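Local coordinates for protein acyl-coenzyme A oxidase 1 (Yarrowia lipolytica, PDB 5Y9D) that catalyses the FAD-dependent oxidation of acyl-CoA to (2E)-enoyl-CoA with release of hydrogen peroxide in peroxisomal fatty acid beta-oxidation, at residues Val237-Val242 with Val251-Ile256; Ser575-Arg580 with Lys594-Phe599. All coordinates share one frame; numbering follows the deposited sequence.

Contact 1. Residues Val237-Val242 with Val251-Ile256; sequences VPLRNV and VSIGDI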
loop_
_atom_site.group_PDB
_atom_site.type_symbol
_atom_site.label_atom_id
_atom_site.label_comp_id
_atom_site.label_asym_id
_atom_site.label_seq_id
_atom_site.Cartn_x
_atom_site.Cartn_y
_atom_site.Cartn_z
ATOM N N VAL A 237 -10.630 35.179 -1.403
ATOM C CA VAL A 237 -10.983 35.620 -0.067
ATOM C C VAL A 237 -9.690 35.754 0.739
ATOM O O VAL A 237 -8.952 34.784 0.877
ATOM C CB VAL A 237 -11.953 34.615 0.619
ATOM C CG1 VAL A 237 -12.507 35.180 1.928
ATOM C CG2 VAL A 237 -13.090 34.205 -0.319
ATOM N N PRO A 238 -9.411 36.970 1.272
ATOM C CA PRO A 238 -8.310 37.144 2.236
ATOM C C PRO A 238 -8.592 36.340 3.471
ATOM O O PRO A 238 -9.737 36.333 3.954
ATOM C CB PRO A 238 -8.374 38.632 2.602
ATOM C CG PRO A 238 -9.161 39.273 1.506
ATOM C CD PRO A 238 -10.144 38.232 1.075
ATOM N N LEU A 239 -7.570 35.663 3.972
ATOM C CA LEU A 239 -7.736 34.856 5.172
ATOM C C LEU A 239 -7.130 35.516 6.378
ATOM O O LEU A 239 -7.673 35.412 7.438
ATOM C CB LEU A 239 -7.082 33.502 5.007
ATOM C CG LEU A 239 -7.614 32.582 3.933
ATOM C CD1 LEU A 239 -6.696 31.348 3.930
ATOM C CD2 LEU A 239 -9.103 32.230 4.122
ATOM N N ARG A 240 -5.960 36.099 6.221
ATOM C CA ARG A 240 -5.216 36.659 7.348
ATOM C C ARG A 240 -4.825 38.131 7.130
ATOM O O ARG A 240 -4.667 38.586 5.975
ATOM C CB ARG A 240 -3.921 35.891 7.555
ATOM C CG ARG A 240 -4.068 34.433 7.911
ATOM C CD ARG A 240 -2.700 33.775 8.120
ATOM N NE ARG A 240 -2.815 32.634 9.009
ATOM C CZ ARG A 240 -3.221 31.431 8.637
ATOM N NH1 ARG A 240 -3.528 31.173 7.367
ATOM N NH2 ARG A 240 -3.305 30.450 9.543
ATOM N N ASN A 241 -4.651 38.851 8.239
ATOM C CA ASN A 241 -4.018 40.164 8.217
ATOM C C ASN A 241 -2.529 39.900 7.993
ATOM O O ASN A 241 -1.902 39.181 8.760
ATOM C CB ASN A 241 -4.264 40.958 9.515
ATOM C CG ASN A 241 -5.746 41.089 9.862
ATOM O OD1 ASN A 241 -6.209 40.511 10.853
ATOM N ND2 ASN A 241 -6.504 41.802 9.026
ATOM N N VAL A 242 -1.988 40.463 6.926
ATOM C CA VAL A 242 -0.657 40.092 6.440
ATOM C C VAL A 242 0.493 40.521 7.358
ATOM O O VAL A 242 1.555 39.911 7.355
ATOM C CB VAL A 242 -0.414 40.687 5.020
ATOM C CG1 VAL A 242 0.804 40.045 4.374
ATOM C CG2 VAL A 242 -1.639 40.465 4.119
ATOM N N VAL A 251 -13.381 34.694 9.640
ATOM C CA VAL A 251 -12.592 33.594 9.124
ATOM C C VAL A 251 -12.057 32.748 10.285
ATOM O O VAL A 251 -11.299 33.250 11.143
ATOM C CB VAL A 251 -11.386 34.146 8.342
ATOM C CG1 VAL A 251 -10.508 33.022 7.802
ATOM C CG2 VAL A 251 -11.879 35.033 7.210
ATOM N N SER A 252 -12.420 31.466 10.279
ATOM C CA SER A 252 -11.997 30.513 11.297
ATOM C C SER A 252 -11.151 29.419 10.684
ATOM O O SER A 252 -11.604 28.764 9.770
ATOM C CB SER A 252 -13.228 29.843 11.890
ATOM O OG SER A 252 -13.789 30.620 12.919
ATOM N N ILE A 253 -9.958 29.190 11.228
ATOM C CA ILE A 253 -8.997 28.179 10.725
ATOM C C ILE A 253 -8.357 27.335 11.852
ATOM O O ILE A 253 -8.054 27.827 12.946
ATOM C CB ILE A 253 -7.832 28.853 9.963
ATOM C CG1 ILE A 253 -8.365 29.760 8.843
ATOM C CG2 ILE A 253 -6.810 27.842 9.461
ATOM C CD1 ILE A 253 -7.926 29.452 7.463
ATOM N N GLY A 254 -8.148 26.055 11.570
ATOM C CA GLY A 254 -7.321 25.209 12.424
ATOM C C GLY A 254 -6.577 24.203 11.601
ATOM O O GLY A 254 -6.764 24.106 10.397
ATOM N N ASP A 255 -5.722 23.457 12.260
ATOM C CA ASP A 255 -4.824 22.507 11.637
ATOM C C ASP A 255 -5.427 21.131 11.737
ATOM O O ASP A 255 -5.836 20.686 12.808
ATOM C CB ASP A 255 -3.519 22.557 12.420
ATOM C CG ASP A 255 -2.385 21.753 11.795
ATOM O OD1 ASP A 255 -2.604 20.823 10.975
ATOM O OD2 ASP A 255 -1.232 22.069 12.161
ATOM N N ILE A 256 -5.466 20.434 10.618
ATOM C CA ILE A 256 -6.066 19.105 10.545
ATOM C C ILE A 256 -5.164 18.136 11.263
ATOM O O ILE A 256 -5.598 17.073 11.663
ATOM C CB ILE A 256 -6.217 18.630 9.079
ATOM C CG1 ILE A 256 -7.079 19.577 8.270
ATOM C CG2 ILE A 256 -6.817 17.258 9.007
ATOM C CD1 ILE A 256 -8.502 19.565 8.691
#
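The guanidinium of R240 is the flat group of this contact, and I253 meets it obliquely, its CG2 methyl 4.4 Å from NH2. The approach is loose, and polar partners outside the segments hold the group instead: NH1 is hydrogen-bonded to the carbonyl oxygens of S214 and A210, while NH2 bonds to the carbonyl of P682 of the second subunit. With chi2 at -179° the chain of R240 is extended through its first methylenes, which carries the charged end nearer to I253 than the direction of its CB suggests. The closer packing is aliphatic and centres on L239, whose two methyls divide the work. CD2 lies 4.0 Å from CG1 of V251, and CD1 lies 4.2 Å from CD1 of I253; in both pairs the side chains cross at about a right angle. L239 and V251 also have the nearest CA atoms, 6.4 Å apart. This contact belongs to the beta domain of the acyl-CoA dehydrogenase and oxidase fold: the end of strand 228-238, part of a mixed sheet, runs into a loop that packs against strand 251-255 of a separate antiparallel sheet. No hydrogen bond joins the two segments. V251 instead sets its methyls against carbonyls, CG1 3.7 Å from the O of L239 and CG2 4.1 Å from the O of P238. Its CG1 stands anti to the backbone N (chi1 179°), which lets this one methyl touch both the carbonyl and CD2 of L239. V275, on strand 275-278, packs against V251 and V237 alike.

Contact 2. Residues Ser575-Arg580 with Lys594-Phe599; sequences SSFYAR and KLANLF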
loop_
_atom_site.group_PDB
_atom_site.type_symbol
_atom_site.label_atom_id
_atom_site.label_comp_id
_atom_site.label_asym_id
_atom_site.label_seq_id
_atom_site.Cartn_x
_atom_site.Cartn_y
_atom_site.Cartn_z
ATOM N N SER A 575 0.419 1.515 -26.733
ATOM C CA SER A 575 0.536 2.153 -28.056
ATOM C C SER A 575 1.497 3.310 -28.065
ATOM O O SER A 575 2.229 3.471 -29.033
ATOM C CB SER A 575 -0.808 2.660 -28.569
ATOM O OG SER A 575 -1.502 1.635 -29.221
ATOM N N SER A 576 1.473 4.136 -27.018
ATOM C CA SER A 576 2.365 5.287 -26.968
ATOM C C SER A 576 3.833 4.885 -26.843
ATOM O O SER A 576 4.698 5.548 -27.387
ATOM C CB SER A 576 1.987 6.230 -25.828
ATOM O OG SER A 576 0.623 6.595 -25.926
ATOM N N PHE A 577 4.103 3.800 -26.136
ATOM C CA PHE A 577 5.464 3.303 -25.989
ATOM C C PHE A 577 6.013 2.859 -27.327
ATOM O O PHE A 577 7.128 3.228 -27.685
ATOM C CB PHE A 577 5.506 2.133 -25.006
ATOM C CG PHE A 577 6.860 1.866 -24.408
ATOM C CD1 PHE A 577 8.005 2.569 -24.805
ATOM C CD2 PHE A 577 6.999 0.872 -23.465
ATOM C CE1 PHE A 577 9.230 2.296 -24.245
ATOM C CE2 PHE A 577 8.231 0.589 -22.912
ATOM C CZ PHE A 577 9.346 1.313 -23.293
ATOM N N TYR A 578 5.230 2.093 -28.082
ATOM C CA TYR A 578 5.665 1.662 -29.439
ATOM C C TYR A 578 5.866 2.820 -30.414
ATOM O O TYR A 578 6.757 2.788 -31.236
ATOM C CB TYR A 578 4.646 0.696 -30.043
ATOM C CG TYR A 578 4.754 -0.685 -29.487
ATOM C CD1 TYR A 578 5.943 -1.372 -29.550
ATOM C CD2 TYR A 578 3.660 -1.317 -28.908
ATOM C CE1 TYR A 578 6.052 -2.645 -29.041
ATOM C CE2 TYR A 578 3.767 -2.605 -28.415
ATOM C CZ TYR A 578 4.973 -3.261 -28.495
ATOM O OH TYR A 578 5.116 -4.526 -28.002
ATOM N N ALA A 579 5.008 3.824 -30.323
ATOM C CA ALA A 579 5.097 4.980 -31.190
ATOM C C ALA A 579 6.409 5.725 -30.965
ATOM O O ALA A 579 6.948 6.293 -31.908
ATOM C CB ALA A 579 3.913 5.911 -30.954
ATOM N N ARG A 580 6.907 5.735 -29.724
ATOM C CA ARG A 580 8.218 6.350 -29.422
ATOM C C ARG A 580 9.425 5.445 -29.784
ATOM O O ARG A 580 10.481 5.939 -30.157
ATOM C CB ARG A 580 8.324 6.745 -27.931
ATOM C CG ARG A 580 7.449 7.899 -27.480
ATOM C CD ARG A 580 8.077 9.259 -27.660
ATOM N NE ARG A 580 9.119 9.566 -26.662
ATOM C CZ ARG A 580 8.915 10.002 -25.414
ATOM N NH1 ARG A 580 7.686 10.160 -24.940
ATOM N NH2 ARG A 580 9.953 10.295 -24.634
ATOM N N LYS A 594 12.299 -4.905 -26.338
ATOM C CA LYS A 594 12.064 -5.980 -25.366
ATOM C C LYS A 594 11.177 -5.525 -24.210
ATOM O O LYS A 594 10.213 -6.213 -23.851
ATOM C CB LYS A 594 13.382 -6.547 -24.833
ATOM C CG LYS A 594 14.272 -7.065 -25.947
ATOM C CD LYS A 594 14.855 -8.441 -25.654
ATOM C CE LYS A 594 15.501 -9.035 -26.898
ATOM N NZ LYS A 594 15.029 -10.428 -27.116
ATOM N N LEU A 595 11.484 -4.358 -23.646
ATOM C CA LEU A 595 10.654 -3.784 -22.585
ATOM C C LEU A 595 9.190 -3.612 -23.029
ATOM O O LEU A 595 8.297 -3.992 -22.286
ATOM C CB LEU A 595 11.203 -2.421 -22.133
ATOM C CG LEU A 595 12.476 -2.414 -21.312
ATOM C CD1 LEU A 595 13.008 -1.005 -21.197
ATOM C CD2 LEU A 595 12.215 -3.019 -19.935
ATOM N N ALA A 596 8.965 -3.025 -24.217
ATOM C CA ALA A 596 7.601 -2.852 -24.762
ATOM C C ALA A 596 6.812 -4.143 -24.810
ATOM O O ALA A 596 5.705 -4.200 -24.287
ATOM C CB ALA A 596 7.635 -2.268 -26.158
ATOM N N ASN A 597 7.379 -5.184 -25.422
ATOM C CA ASN A 597 6.636 -6.426 -25.597
ATOM C C ASN A 597 6.403 -7.105 -24.274
ATOM O O ASN A 597 5.382 -7.770 -24.088
ATOM C CB ASN A 597 7.379 -7.408 -26.478
ATOM C CG ASN A 597 7.676 -6.857 -27.848
ATOM O OD1 ASN A 597 6.929 -6.035 -28.383
ATOM N ND2 ASN A 597 8.789 -7.301 -28.421
ATOM N N LEU A 598 7.375 -6.971 -23.381
ATOM C CA LEU A 598 7.228 -7.454 -22.040
ATOM C C LEU A 598 6.027 -6.779 -21.363
ATOM O O LEU A 598 5.159 -7.441 -20.805
ATOM C CB LEU A 598 8.507 -7.188 -21.258
ATOM C CG LEU A 598 8.447 -7.505 -19.765
ATOM C CD1 LEU A 598 7.991 -8.924 -19.521
ATOM C CD2 LEU A 598 9.824 -7.277 -19.172
ATOM N N PHE A 599 5.984 -5.459 -21.411
ATOM C CA PHE A 599 4.859 -4.676 -20.870
ATOM C C PHE A 599 3.536 -5.157 -21.480
ATOM O O PHE A 599 2.606 -5.508 -20.774
ATOM C CB PHE A 599 5.118 -3.181 -21.175
ATOM C CG PHE A 599 4.009 -2.255 -20.770
ATOM C CD1 PHE A 599 3.398 -2.374 -19.548
ATOM C CD2 PHE A 599 3.624 -1.229 -21.615
ATOM C CE1 PHE A 599 2.378 -1.551 -19.183
ATOM C CE2 PHE A 599 2.618 -0.368 -21.253
ATOM C CZ PHE A 599 1.991 -0.536 -20.032
#
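F577 and Y578 of helix 558-581 pack on A596 of helix 589-606, two neighbours in an antiparallel helix pair of the C-terminal helical domain of the acyl-CoA oxidase. Over these short segments the axes come within 10.0 Å at an angle of 165°. The tight part is built round the small A596, whose methyl points into the interface and is met by both aromatic rings. It lies over one face of F577, offset toward the rim, with CB 4.2 Å from CD2. CG of F577 is anti to the backbone N (chi1 -159°), a torsion that sends the ring across to the partner helix and brings CE2 within 3.9 Å of the A596 N. Y578 comes to the same methyl obliquely, its CE1 3.3 Å from the A596 CB. Packing is slacker to either side of A596 in the sequence: F599 meets the edge of the F577 ring, CD2 to CD2 at 4.4 Å, and CB of L595 stands 4.3 Å from CE2 of F577. Y369 and M373 of helix 355-391 also pack on F577, whereas A579 and K594 are exposed and take no part in the contact. Cutting the F577 side chain back to an alanine is likely to open a gap toward helix 355-391 and leave the A596 methyl with Y578 alone of its two rings. The polar link is the phenol of Y578, which donates to OD1 of N597; the modelled O-to-O distance of this bond is very short and its exact length doubtful. OD1 lies in the plane of the tyrosine ring, at its edge, with the amide turned 39° from that ring. Beyond OD1, the Y578 OH also comes within 3.4 Å of the N597 CA.

Contact 1 and contact 2 lie on opposite sides of the chain's centre, with their own centres 49 Å apart and their nearest atoms about 35 Å apart, so neither touches the other. They follow in series along the chain and join different kinds of structure, the end of a strand and the loop after it against a strand of another sheet in the first and a pair of helices in the second. Residues 237-242 with 251-256 are the pair near the cofactor: the side chain of L239 is about 11 Å from FAD and about 9 Å from that of G208, a probable FAD-binding residue, too far for direct contact. Residues 575-580 with 594-599 lie away from the known sites, and no second subunit touches them, whereas contact 1 reaches the dimer interface.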